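Local coordinates for 4-alpha-glucanotransferase (Corynebacterium glutamicum, PDB 5B68), which is an amylomaltase, or disproportionating enzyme, of the 4-alpha-glucanotransferase family, with a TIM-barrel-like domain and an N-terminal beta-sandwich domain, at residues H100-L103 with T107-D110. Sequence-based numbering, arbitrary orientation.
Sequences HIEL and TQRD. With SO4 (sulfate ion), chain L.
Sulfate O3 is gripped by three N-H groups of R109 and D110, beside the strand that carries both residues and pairs R109 with I101 across the hairpin. The shortest of these bonds runs from R109 NE to O3 at 2.8 Å; R109 NH1 reaches the same oxygen at 3.1 Å along a more bent path, and the backbone N of D110 adds a longer but nearly straight bond. O3 lies at the edge of the guanidinium, in its plane. Bends at chi2 and chi3 (-65° and -56°) fold the R109 chain back so that NE can share this oxygen with the next backbone N-H. R109 NH1 also makes a salt bridge with D138 OD1, so the guanidinium is shared between a carboxylate and the anion, which is probably from the crystallisation liquor.

I101 and R109 form an antiparallel hydrogen-bonded pair, I101 N to R109 O and R109 N to I101 O, each 2.9 Å, and a hydrogen bond from L103 N to T107 O carries the pairing on toward the turn. On the face carrying I101 and R109, CD1 of L103 rests 3.8 Å from T107 CB and also touches R109 CG. On the opposite face, which carries H100, E102 and Q108, Q108 bends at chi2 and sets its CG 3.5 Å from H100 CD2; the two side chains meet at a slant, amide and imidazole planes 22° apart.

On its other side, strand 98-102 pairs antiparallel with strand 142-150, where the H100 ring meets that of H147, while I101 and R109 pack on P136. The contact is the turn end of the hairpin of strands 98-102 and 108-114 in the N-terminal beta-sandwich domain.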
loop_
_atom_site.group_PDB
_atom_site.type_symbol
_atom_site.label_atom_id
_atom_site.label_comp_id
_atom_site.label_asym_id
_atom_site.label_seq_id
_atom_site.Cartn_x
_atom_site.Cartn_y
_atom_site.Cartn_z
ATOM N N HIS A 100 -3.241 -2.669 35.503
ATOM C CA HIS A 100 -4.190 -3.657 35.010
ATOM C C HIS A 100 -4.402 -3.463 33.494
ATOM O O HIS A 100 -3.887 -2.507 32.925
ATOM C CB HIS A 100 -5.515 -3.592 35.775
ATOM C CG HIS A 100 -6.349 -2.416 35.437
ATOM N ND1 HIS A 100 -6.157 -1.158 35.986
ATOM C CD2 HIS A 100 -7.421 -2.310 34.626
ATOM C CE1 HIS A 100 -7.039 -0.329 35.464
ATOM N NE2 HIS A 100 -7.814 -1.001 34.642
ATOM N N ILE A 101 -5.114 -4.440 32.924
ATOM C CA ILE A 101 -5.477 -4.446 31.537
ATOM C C ILE A 101 -6.964 -4.195 31.370
ATOM O O ILE A 101 -7.800 -4.818 32.056
ATOM C CB ILE A 101 -5.083 -5.810 30.916
ATOM C CG1 ILE A 101 -3.577 -6.035 30.978
ATOM C CG2 ILE A 101 -5.659 -5.944 29.491
ATOM C CD1 ILE A 101 -3.209 -7.473 30.701
ATOM N N GLU A 102 -7.338 -3.361 30.391
ATOM C CA GLU A 102 -8.718 -3.251 29.947
ATOM C C GLU A 102 -8.716 -3.752 28.518
ATOM O O GLU A 102 -8.064 -3.202 27.676
ATOM C CB GLU A 102 -9.226 -1.799 30.049
ATOM C CG GLU A 102 -10.614 -1.722 29.389
ATOM C CD GLU A 102 -11.568 -0.648 29.887
ATOM O OE1 GLU A 102 -12.284 -0.099 29.011
ATOM O OE2 GLU A 102 -11.660 -0.417 31.143
ATOM N N LEU A 103 -9.413 -4.847 28.279
ATOM C CA LEU A 103 -9.540 -5.384 26.930
ATOM C C LEU A 103 -10.407 -4.493 26.047
ATOM O O LEU A 103 -11.162 -3.606 26.499
ATOM C CB LEU A 103 -10.082 -6.796 26.979
ATOM C CG LEU A 103 -9.248 -7.821 27.690
ATOM C CD1 LEU A 103 -9.972 -9.152 27.573
ATOM C CD2 LEU A 103 -7.830 -7.949 27.157
ATOM N N THR A 107 -13.725 -5.860 29.228
ATOM C CA THR A 107 -13.386 -6.830 30.284
ATOM C C THR A 107 -12.095 -6.387 30.955
ATOM O O THR A 107 -11.168 -5.957 30.277
ATOM C CB THR A 107 -12.991 -8.162 29.628
ATOM O OG1 THR A 107 -14.023 -8.568 28.734
ATOM C CG2 THR A 107 -12.742 -9.251 30.665
ATOM N N GLN A 108 -12.003 -6.495 32.259
ATOM C CA GLN A 108 -10.685 -6.327 32.938
ATOM C C GLN A 108 -9.882 -7.603 33.019
ATOM O O GLN A 108 -10.462 -8.672 33.239
ATOM C CB GLN A 108 -10.854 -5.753 34.362
ATOM C CG GLN A 108 -10.227 -4.370 34.597
ATOM C CD GLN A 108 -11.212 -3.202 34.447
ATOM O OE1 GLN A 108 -12.009 -3.149 33.486
ATOM N NE2 GLN A 108 -11.171 -2.273 35.407
ATOM N N ARG A 109 -8.555 -7.489 32.864
ATOM C CA ARG A 109 -7.588 -8.541 33.205
ATOM C C ARG A 109 -6.433 -8.026 34.102
ATOM O O ARG A 109 -6.108 -6.828 34.128
ATOM C CB ARG A 109 -7.019 -9.209 31.925
ATOM C CG ARG A 109 -8.028 -9.938 31.002
ATOM C CD ARG A 109 -8.695 -11.172 31.645
ATOM N NE ARG A 109 -7.698 -12.094 32.089
ATOM C CZ ARG A 109 -7.072 -13.024 31.358
ATOM N NH1 ARG A 109 -6.116 -13.748 31.914
ATOM N NH2 ARG A 109 -7.401 -13.252 30.083
ATOM N N ASP A 110 -5.776 -8.943 34.804
ATOM C CA ASP A 110 -4.641 -8.626 35.667
ATOM C C ASP A 110 -3.320 -8.917 34.983
ATOM O O ASP A 110 -3.265 -9.686 34.023
ATOM C CB ASP A 110 -4.709 -9.480 36.949
ATOM C CG ASP A 110 -5.787 -9.005 37.919
ATOM O OD1 ASP A 110 -6.071 -7.783 38.018
ATOM O OD2 ASP A 110 -6.330 -9.864 38.621
HETATM S S SO4 L . -7.269 -12.441 35.680
HETATM O O1 SO4 L . -8.025 -11.223 36.124
HETATM O O2 SO4 L . -6.436 -12.904 36.831
HETATM O O3 SO4 L . -6.378 -12.152 34.513
HETATM O O4 SO4 L . -8.245 -13.490 35.266
#